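Putative TetR-family transcriptional regulator (PDB 3LWJ) probably binds DNA through an N-terminal helix-turn-helix domain and regulates transcription, as other members of the TetR family do. Local coordinates at residues A[60-72]-A[120-134]. Numbering follows the deposited sequence. Where two conformers were deposited one is given.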
ATOM      1  N   LEU A  60      -5.054  -1.097 -19.660  1.00 25.78           N
ATOM      2  CA  LEU A  60      -4.788  -1.328 -18.254  1.00 26.14           C
ATOM      3  C   LEU A  60      -5.983  -2.041 -17.604  1.00 27.69           C
ATOM      4  O   LEU A  60      -5.768  -3.025 -16.913  1.00 28.21           O
ATOM      5  CB  LEU A  60      -4.432   0.002 -17.538  1.00 26.66           C
ATOM      6  CG  LEU A  60      -4.018  -0.075 -16.058  1.00 31.19           C
ATOM      7  CD1 LEU A  60      -2.769  -0.908 -15.905  1.00 23.84           C
ATOM      8  CD2 LEU A  60      -3.828   1.291 -15.367  1.00 18.81           C
ATOM      9  N   LYS A  61      -7.231  -1.580 -17.829  1.00 26.50           N
ATOM     10  CA  LYS A  61      -8.414  -2.276 -17.240  1.00 28.03           C
ATOM     11  C   LYS A  61      -8.465  -3.745 -17.658  1.00 25.33           C
ATOM     12  O   LYS A  61      -8.808  -4.623 -16.858  1.00 26.35           O
ATOM     13  CB  LYS A  61      -9.779  -1.621 -17.607  1.00 27.95           C
ATOM     14  CG  LYS A  61     -10.119  -0.288 -16.873  1.00 39.11           C
ATOM     15  CD  LYS A  61     -11.548   0.267 -17.224  1.00 45.19           C
ATOM     16  CE  LYS A  61     -11.622   1.834 -17.336  1.00 46.70           C
ATOM     17  NZ  LYS A  61     -12.034   2.644 -16.089  1.00 38.52           N
ATOM     18  N   ASN A  62      -8.173  -3.990 -18.932  1.00 25.95           N
ATOM     19  CA  ASN A  62      -8.209  -5.338 -19.485  0.50 24.11           C
ATOM     20  C   ASN A  62      -7.079  -6.227 -18.905  1.00 24.40           C
ATOM     21  O   ASN A  62      -7.309  -7.386 -18.586  1.00 23.65           O
ATOM     22  CB  ASN A  62      -8.210  -5.300 -21.021  0.50 24.66           C
ATOM     23  CG  ASN A  62      -9.611  -5.006 -21.621  0.50 22.94           C
ATOM     24  OD1 ASN A  62     -10.271  -5.908 -22.112  0.50 16.82           O
ATOM     25  ND2 ASN A  62     -10.058  -3.744 -21.565  0.50 20.96           N
ATOM     26  N   LEU A  63      -5.876  -5.684 -18.760  1.00 23.99           N
ATOM     27  CA  LEU A  63      -4.774  -6.393 -18.086  1.00 26.20           C
ATOM     28  C   LEU A  63      -5.164  -6.769 -16.651  1.00 23.70           C
ATOM     29  O   LEU A  63      -4.934  -7.879 -16.224  1.00 24.12           O
ATOM     30  CB  LEU A  63      -3.509  -5.524 -18.059  1.00 24.34           C
ATOM     31  CG  LEU A  63      -2.762  -5.366 -19.381  1.00 25.81           C
ATOM     32  CD1 LEU A  63      -1.795  -4.200 -19.312  1.00 20.15           C
ATOM     33  CD2 LEU A  63      -2.047  -6.651 -19.755  1.00 14.47           C
ATOM     34  N   LEU A  64      -5.788  -5.846 -15.924  1.00 23.35           N
ATOM     35  CA  LEU A  64      -6.136  -6.099 -14.534  1.00 23.59           C
ATOM     36  C   LEU A  64      -7.373  -6.996 -14.349  1.00 24.78           C
ATOM     37  O   LEU A  64      -7.466  -7.744 -13.358  1.00 26.41           O
ATOM     38  CB  LEU A  64      -6.333  -4.790 -13.780  1.00 22.48           C
ATOM     39  CG  LEU A  64      -5.118  -3.862 -13.640  1.00 28.46           C
ATOM     40  CD1 LEU A  64      -5.552  -2.452 -13.166  1.00 27.68           C
ATOM     41  CD2 LEU A  64      -4.088  -4.456 -12.692  1.00 20.04           C
ATOM     42  N   GLU A  65      -8.312  -6.926 -15.274  1.00 22.03           N
ATOM     43  CA  GLU A  65      -9.447  -7.863 -15.299  1.00 26.52           C
ATOM     44  C   GLU A  65      -8.997  -9.320 -15.423  1.00 24.70           C
ATOM     45  O   GLU A  65      -9.490 -10.193 -14.721  1.00 24.61           O
ATOM     46  CB  GLU A  65     -10.361  -7.585 -16.494  1.00 27.57           C
ATOM     47  CG  GLU A  65     -11.345  -6.464 -16.259  1.00 38.38           C
ATOM     48  CD  GLU A  65     -12.021  -5.960 -17.550  1.00 47.95           C
ATOM     49  OE1 GLU A  65     -11.857  -6.591 -18.634  1.00 49.00           O
ATOM     50  OE2 GLU A  65     -12.712  -4.916 -17.463  1.00 46.90           O
ATOM     51  N   ASP A  66      -8.094  -9.566 -16.359  1.00 23.99           N
ATOM     52  CA  ASP A  66      -7.519 -10.888 -16.558  1.00 22.69           C
ATOM     53  C   ASP A  66      -6.798 -11.326 -15.293  1.00 23.97           C
ATOM     54  O   ASP A  66      -6.882 -12.471 -14.903  1.00 27.59           O
ATOM     55  CB  ASP A  66      -6.535 -10.837 -17.709  1.00 20.43           C
ATOM     56  CG  ASP A  66      -7.238 -10.729 -19.082  1.00 29.02           C
ATOM     57  OD1 ASP A  66      -8.480 -10.640 -19.104  1.00 26.92           O
ATOM     58  OD2 ASP A  66      -6.558 -10.718 -20.132  1.00 27.06           O
ATOM     59  N   PHE A  67      -6.102 -10.386 -14.659  1.00 22.60           N
ATOM     60  CA  PHE A  67      -5.314 -10.645 -13.449  1.00 22.99           C
ATOM     61  C   PHE A  67      -6.225 -11.050 -12.289  1.00 22.68           C
ATOM     62  O   PHE A  67      -6.004 -12.069 -11.642  1.00 23.05           O
ATOM     63  CB  PHE A  67      -4.538  -9.371 -13.128  1.00 23.16           C
ATOM     64  CG  PHE A  67      -3.304  -9.524 -12.246  1.00 25.21           C
ATOM     65  CD1 PHE A  67      -2.637 -10.741 -12.057  1.00 24.23           C
ATOM     66  CD2 PHE A  67      -2.775  -8.378 -11.655  1.00 24.26           C
ATOM     67  CE1 PHE A  67      -1.488 -10.801 -11.276  1.00 27.44           C
ATOM     68  CE2 PHE A  67      -1.625  -8.431 -10.878  1.00 29.97           C
ATOM     69  CZ  PHE A  67      -0.973  -9.653 -10.694  1.00 31.43           C
ATOM     70  N   ALA A  68      -7.251 -10.243 -12.031  1.00 23.99           N
ATOM     71  CA  ALA A  68      -8.253 -10.555 -10.986  1.00 24.82           C
ATOM     72  C   ALA A  68      -8.877 -11.917 -11.255  1.00 23.46           C
ATOM     73  O   ALA A  68      -9.094 -12.700 -10.349  1.00 26.38           O
ATOM     74  CB  ALA A  68      -9.376  -9.462 -10.936  1.00 19.28           C
ATOM     75  N   LYS A  69      -9.180 -12.167 -12.515  1.00 24.95           N
ATOM     76  CA  LYS A  69      -9.828 -13.375 -12.913  1.00 26.63           C
ATOM     77  C   LYS A  69      -8.952 -14.598 -12.613  1.00 27.09           C
ATOM     78  O   LYS A  69      -9.449 -15.636 -12.169  1.00 27.31           O
ATOM     79  CB  LYS A  69     -10.173 -13.316 -14.403  1.00 27.36           C
ATOM     80  CG  LYS A  69     -11.016 -14.483 -14.836  1.00 32.44           C
ATOM     81  CD  LYS A  69     -11.345 -14.475 -16.311  1.00 39.66           C
ATOM     82  CE  LYS A  69     -12.243 -15.673 -16.613  1.00 44.49           C
ATOM     83  NZ  LYS A  69     -12.414 -15.863 -18.059  1.00 53.37           N
ATOM     84  N   GLN A  70      -7.661 -14.478 -12.873  1.00 27.53           N
ATOM     85  CA  GLN A  70      -6.718 -15.574 -12.603  1.00 29.85           C
ATOM     86  C   GLN A  70      -6.526 -15.838 -11.082  1.00 26.91           C
ATOM     87  O   GLN A  70      -6.492 -16.998 -10.641  1.00 25.11           O
ATOM     88  CB  GLN A  70      -5.388 -15.268 -13.287  1.00 31.42           C
ATOM     89  CG  GLN A  70      -4.339 -16.384 -13.263  1.00 39.48           C
ATOM     90  CD  GLN A  70      -2.980 -15.884 -13.763  1.00 44.81           C
ATOM     91  OE1 GLN A  70      -2.890 -14.798 -14.361  1.00 44.12           O
ATOM     92  NE2 GLN A  70      -1.917 -16.654 -13.495  1.00 35.68           N
ATOM     93  N   ILE A  71      -6.438 -14.761 -10.291  1.00 25.54           N
ATOM     94  CA  ILE A  71      -6.392 -14.847  -8.821  1.00 22.43           C
ATOM     95  C   ILE A  71      -7.664 -15.550  -8.281  1.00 24.79           C
ATOM     96  O   ILE A  71      -7.580 -16.533  -7.534  1.00 23.61           O
ATOM     97  CB  ILE A  71      -6.246 -13.414  -8.172  1.00 21.61           C
ATOM     98  CG1 ILE A  71      -4.899 -12.763  -8.559  1.00 20.62           C
ATOM     99  CG2 ILE A  71      -6.386 -13.467  -6.644  1.00 22.50           C
ATOM    100  CD1 ILE A  71      -4.774 -11.288  -8.138  1.00 12.77           C
ATOM    101  N   ILE A  72      -8.832 -15.062  -8.695  1.00 19.79           N
ATOM    102  CA  ILE A  72     -10.107 -15.562  -8.162  1.00 22.43           C
ATOM    103  C   ILE A  72     -10.381 -17.012  -8.569  1.00 20.94           C
ATOM    104  O   ILE A  72     -10.896 -17.769  -7.775  1.00 22.93           O
ATOM    105  CB  ILE A  72     -11.300 -14.641  -8.566  1.00 22.09           C
ATOM    106  CG1 ILE A  72     -11.137 -13.268  -7.897  1.00 20.90           C
ATOM    107  CG2 ILE A  72     -12.703 -15.287  -8.220  1.00 17.33           C
ATOM    108  CD1 ILE A  72     -12.188 -12.297  -8.348  1.00 25.00           C
ATOM    109  N   ILE A 120      -6.105   6.471 -13.698  1.00 22.43           N
ATOM    110  CA  ILE A 120      -5.369   5.205 -13.448  1.00 22.58           C
ATOM    111  C   ILE A 120      -5.785   4.651 -12.092  1.00 22.75           C
ATOM    112  O   ILE A 120      -6.053   3.450 -11.965  1.00 22.17           O
ATOM    113  CB  ILE A 120      -3.862   5.416 -13.597  1.00 21.18           C
ATOM    114  CG1 ILE A 120      -3.510   5.434 -15.096  1.00 19.74           C
ATOM    115  CG2 ILE A 120      -3.073   4.307 -12.896  1.00 22.73           C
ATOM    116  CD1 ILE A 120      -4.105   6.576 -15.920  1.00 17.56           C
ATOM    117  N   ASP A 121      -5.927   5.535 -11.103  1.00 23.80           N
ATOM    118  CA  ASP A 121      -6.500   5.113  -9.817  1.00 26.81           C
ATOM    119  C   ASP A 121      -7.925   4.542  -9.944  1.00 26.11           C
ATOM    120  O   ASP A 121      -8.251   3.550  -9.284  1.00 29.40           O
ATOM    121  CB  ASP A 121      -6.412   6.231  -8.794  1.00 26.36           C
ATOM    122  CG  ASP A 121      -5.008   6.367  -8.214  1.00 31.90           C
ATOM    123  OD1 ASP A 121      -4.393   5.321  -7.860  1.00 30.75           O
ATOM    124  OD2 ASP A 121      -4.536   7.514  -8.082  1.00 33.08           O
ATOM    125  N   GLN A 122      -8.758   5.107 -10.821  1.00 26.57           N
ATOM    126  CA  GLN A 122     -10.083   4.532 -11.113  0.50 26.46           C
ATOM    127  C   GLN A 122      -9.908   3.082 -11.614  1.00 24.85           C
ATOM    128  O   GLN A 122     -10.656   2.209 -11.246  1.00 24.34           O
ATOM    129  CB  GLN A 122     -10.876   5.382 -12.150  0.50 26.28           C
ATOM    130  CG  GLN A 122     -11.485   6.735 -11.626  0.50 28.94           C
ATOM    131  CD  GLN A 122     -12.025   7.693 -12.735  0.50 34.66           C
ATOM    132  OE1 GLN A 122     -12.570   8.762 -12.426  0.50 27.79           O
ATOM    133  NE2 GLN A 122     -11.885   7.303 -14.010  0.50 33.73           N
ATOM    134  N   CYS A 123      -8.929   2.842 -12.496  1.00 26.19           N
ATOM    135  CA  CYS A 123      -8.702   1.473 -12.998  1.00 25.68           C
ATOM    136  C   CYS A 123      -8.258   0.546 -11.865  1.00 28.07           C
ATOM    137  O   CYS A 123      -8.732  -0.575 -11.735  1.00 29.46           O
ATOM    138  CB  CYS A 123      -7.619   1.430 -14.060  1.00 27.22           C
ATOM    139  SG  CYS A 123      -7.957   2.366 -15.556  1.00 27.61           S
ATOM    140  N   LEU A 124      -7.317   0.995 -11.042  1.00 28.28           N
ATOM    141  CA  LEU A 124      -6.840   0.137  -9.963  0.50 26.07           C
ATOM    142  C   LEU A 124      -7.986  -0.105  -8.995  1.00 27.40           C
ATOM    143  O   LEU A 124      -8.041  -1.155  -8.405  1.00 28.95           O
ATOM    144  CB  LEU A 124      -5.601   0.702  -9.270  0.50 24.71           C
ATOM    145  CG  LEU A 124      -4.265   0.210  -9.872  0.50 19.35           C
ATOM    146  CD1 LEU A 124      -4.067   0.658 -11.352  0.50  8.41           C
ATOM    147  CD2 LEU A 124      -3.103   0.675  -9.026  0.50 17.23           C
ATOM    148  N   LYS A 125      -8.916   0.861  -8.881  1.00 27.26           N
ATOM    149  CA  LYS A 125     -10.030   0.750  -7.919  1.00 28.16           C
ATOM    150  C   LYS A 125     -10.974  -0.367  -8.313  1.00 28.14           C
ATOM    151  O   LYS A 125     -11.442  -1.108  -7.467  1.00 27.04           O
ATOM    152  CB  LYS A 125     -10.798   2.075  -7.723  1.00 28.49           C
ATOM    153  CG  LYS A 125     -11.777   2.017  -6.521  1.00 29.61           C
ATOM    154  CD  LYS A 125     -12.541   3.356  -6.286  1.00 29.13           C
ATOM    155  CE  LYS A 125     -13.580   3.207  -5.202  1.00 29.36           C
ATOM    156  NZ  LYS A 125     -14.679   2.250  -5.586  1.00 31.98           N
ATOM    157  N   GLN A 126     -11.191  -0.530  -9.610  1.00 27.45           N
ATOM    158  CA  GLN A 126     -12.051  -1.607 -10.075  1.00 29.36           C
ATOM    159  C   GLN A 126     -11.430  -2.980  -9.814  1.00 26.09           C
ATOM    160  O   GLN A 126     -12.105  -3.902  -9.381  1.00 26.13           O
ATOM    161  CB  GLN A 126     -12.407  -1.394 -11.559  1.00 31.09           C
ATOM    162  CG  GLN A 126     -13.171  -0.105 -11.740  1.00 43.07           C
ATOM    163  CD  GLN A 126     -13.600   0.175 -13.167  1.00 55.66           C
ATOM    164  OE1 GLN A 126     -13.848  -0.752 -13.951  1.00 58.11           O
ATOM    165  NE2 GLN A 126     -13.708   1.472 -13.510  1.00 54.32           N
ATOM    166  N   PHE A 127     -10.139  -3.096 -10.077  1.00 25.24           N
ATOM    167  CA  PHE A 127      -9.368  -4.300  -9.786  1.00 23.75           C
ATOM    168  C   PHE A 127      -9.404  -4.621  -8.262  1.00 23.94           C
ATOM    169  O   PHE A 127      -9.861  -5.682  -7.834  1.00 23.87           O
ATOM    170  CB  PHE A 127      -7.946  -4.086 -10.313  1.00 22.61           C
ATOM    171  CG  PHE A 127      -6.980  -5.128  -9.887  1.00 25.34           C
ATOM    172  CD1 PHE A 127      -7.056  -6.402 -10.414  1.00 22.75           C
ATOM    173  CD2 PHE A 127      -5.990  -4.838  -8.969  1.00 27.11           C
ATOM    174  CE1 PHE A 127      -6.181  -7.382 -10.029  1.00 23.50           C
ATOM    175  CE2 PHE A 127      -5.098  -5.829  -8.569  1.00 23.03           C
ATOM    176  CZ  PHE A 127      -5.190  -7.100  -9.111  1.00 27.22           C
ATOM    177  N   GLU A 128      -8.999  -3.661  -7.453  1.00 22.17           N
ATOM    178  CA  GLU A 128      -8.985  -3.830  -5.995  1.00 22.52           C
ATOM    179  C   GLU A 128     -10.364  -4.088  -5.372  1.00 23.99           C
ATOM    180  O   GLU A 128     -10.479  -4.965  -4.518  1.00 23.23           O
ATOM    181  CB  GLU A 128      -8.243  -2.644  -5.352  1.00 21.75           C
ATOM    182  CG  GLU A 128      -6.723  -2.790  -5.655  1.00 24.44           C
ATOM    183  CD  GLU A 128      -5.820  -1.733  -5.081  1.00 25.02           C
ATOM    184  OE1 GLU A 128      -6.274  -0.617  -4.799  1.00 28.66           O
ATOM    185  OE2 GLU A 128      -4.618  -2.032  -4.952  1.00 31.87           O
ATOM    186  N   ASP A 129     -11.404  -3.379  -5.824  1.00 25.14           N
ATOM    187  CA  ASP A 129     -12.789  -3.580  -5.323  1.00 23.90           C
ATOM    188  C   ASP A 129     -13.244  -5.000  -5.605  1.00 25.46           C
ATOM    189  O   ASP A 129     -13.949  -5.629  -4.779  1.00 26.05           O
ATOM    190  CB  ASP A 129     -13.788  -2.583  -5.970  1.00 23.26           C
ATOM    191  CG  ASP A 129     -13.740  -1.185  -5.349  1.00 26.01           C
ATOM    192  OD1 ASP A 129     -13.010  -0.952  -4.336  1.00 31.08           O
ATOM    193  OD2 ASP A 129     -14.449  -0.298  -5.883  1.00 30.11           O
ATOM    194  N   ARG A 130     -12.840  -5.520  -6.758  1.00 24.94           N
ATOM    195  CA  ARG A 130     -13.214  -6.886  -7.146  1.00 27.84           C
ATOM    196  C   ARG A 130     -12.588  -7.927  -6.221  1.00 29.17           C
ATOM    197  O   ARG A 130     -13.278  -8.843  -5.750  1.00 26.17           O
ATOM    198  CB  ARG A 130     -12.774  -7.172  -8.578  1.00 30.89           C
ATOM    199  CG  ARG A 130     -13.204  -8.541  -9.107  1.00 32.01           C
ATOM    200  CD  ARG A 130     -13.058  -8.592 -10.600  1.00 37.97           C
ATOM    201  NE  ARG A 130     -13.252  -9.935 -11.147  1.00 38.53           N
ATOM    202  CZ  ARG A 130     -12.902 -10.278 -12.380  1.00 46.12           C
ATOM    203  NH1 ARG A 130     -12.333  -9.387 -13.200  1.00 48.04           N
ATOM    204  NH2 ARG A 130     -13.109 -11.513 -12.796  1.00 49.34           N
ATOM    205  N   LEU A 131     -11.288  -7.775  -5.969  1.00 27.34           N
ATOM    206  CA  LEU A 131     -10.589  -8.617  -5.012  1.00 25.80           C
ATOM    207  C   LEU A 131     -11.181  -8.451  -3.594  1.00 25.19           C
ATOM    208  O   LEU A 131     -11.454  -9.437  -2.913  1.00 20.45           O
ATOM    209  CB  LEU A 131      -9.097  -8.297  -5.015  1.00 24.41           C
ATOM    210  CG  LEU A 131      -8.303  -8.649  -6.268  1.00 26.88           C
ATOM    211  CD1 LEU A 131      -6.886  -8.274  -5.995  1.00 19.24           C
ATOM    212  CD2 LEU A 131      -8.451 -10.147  -6.728  1.00 20.38           C
ATOM    213  N   LEU A 132     -11.403  -7.209  -3.167  1.00 24.73           N
ATOM    214  CA  LEU A 132     -11.978  -6.959  -1.847  1.00 23.76           C
ATOM    215  C   LEU A 132     -13.343  -7.626  -1.627  1.00 21.83           C
ATOM    216  O   LEU A 132     -13.576  -8.236  -0.556  1.00 16.49           O
ATOM    217  CB  LEU A 132     -12.078  -5.453  -1.542  1.00 23.75           C
ATOM    218  CG  LEU A 132     -10.722  -4.774  -1.294  1.00 27.56           C
ATOM    219  CD1 LEU A 132     -10.852  -3.229  -1.488  1.00 16.74           C
ATOM    220  CD2 LEU A 132     -10.173  -5.130   0.089  1.00 18.13           C
ATOM    221  N   GLU A 133     -14.223  -7.542  -2.627  1.00 22.48           N
ATOM    222  CA  GLU A 133     -15.523  -8.187  -2.575  1.00 23.89           C
ATOM    223  C   GLU A 133     -15.363  -9.702  -2.490  1.00 24.08           C
ATOM    224  O   GLU A 133     -15.977 -10.346  -1.662  1.00 23.84           O
ATOM    225  CB  GLU A 133     -16.402  -7.808  -3.791  1.00 29.12           C
ATOM    226  CG  GLU A 133     -17.052  -6.398  -3.720  1.00 37.88           C
ATOM    227  N   PHE A 134     -14.516 -10.286  -3.325  1.00 26.00           N
ATOM    228  CA  PHE A 134     -14.245 -11.721  -3.202  1.00 25.66           C
ATOM    229  C   PHE A 134     -13.729 -12.101  -1.809  1.00 25.94           C
ATOM    230  O   PHE A 134     -14.200 -13.055  -1.206  1.00 23.55           O
ATOM    231  CB  PHE A 134     -13.211 -12.155  -4.246  1.00 27.58           C
ATOM    232  CG  PHE A 134     -13.021 -13.634  -4.325  1.00 25.76           C
ATOM    233  CD1 PHE A 134     -14.100 -14.471  -4.634  1.00 31.26           C
ATOM    234  CD2 PHE A 134     -11.770 -14.209  -4.070  1.00 21.48           C
ATOM    235  CE1 PHE A 134     -13.935 -15.854  -4.715  1.00 26.75           C
ATOM    236  CE2 PHE A 134     -11.599 -15.575  -4.122  1.00 22.41           C
ATOM    237  CZ  PHE A 134     -12.672 -16.410  -4.449  1.00 28.13           C
TER
HETATM  238  O   HOH W   1     -10.045   5.164 -15.875  1.00 22.58           O
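Phe127 pushes its ring into a hollow among Leu64, Phe67, Ala68 and Ile71, a knob-into-hole fit; the broad apolar ring can touch all four residues at once. Leu64 CD2 lies over the ring centre, 4.1 Å from the centroid, a CH-pi contact, while the backbone N of Ala68 meets the ring edge. With CG anti to the backbone N (chi1 170°), the ring extends across to Phe67; their planes are nearly parallel, at 8°, but slid so far that they barely overlap. Segments 60-72 and 120-134 run nearly parallel (14° between their directions), packing helix 56-79, which in the TetR fold connects the DNA-binding region, with its predicted helix-turn-helix, to the helical core, against helix 118-144 of that core. The rings of Tyr110, on helix 104-113, and Phe127 pack edge-to-face. Arg130 fits a second hole, lined by Glu65, Ala68, Lys69 and Ile72: the small Ala68 lets the extended chain come close, its CB lying over one guanidinium face, and NH1 makes a weak, bent bond to Glu65 O (3.3 Å). Farther along, Ile72 CG2 sits over one face of Phe134, 3.9 Å from the centroid. Toward the other end, Leu60 CD2 touches both Ile120 CG2 and Cys123 CB, and the aliphatic part of Lys61 covers the compact Cys123, Lys61 CG lying 3.7 Å from Cys123 SG, while Lys61 NZ donates to a water.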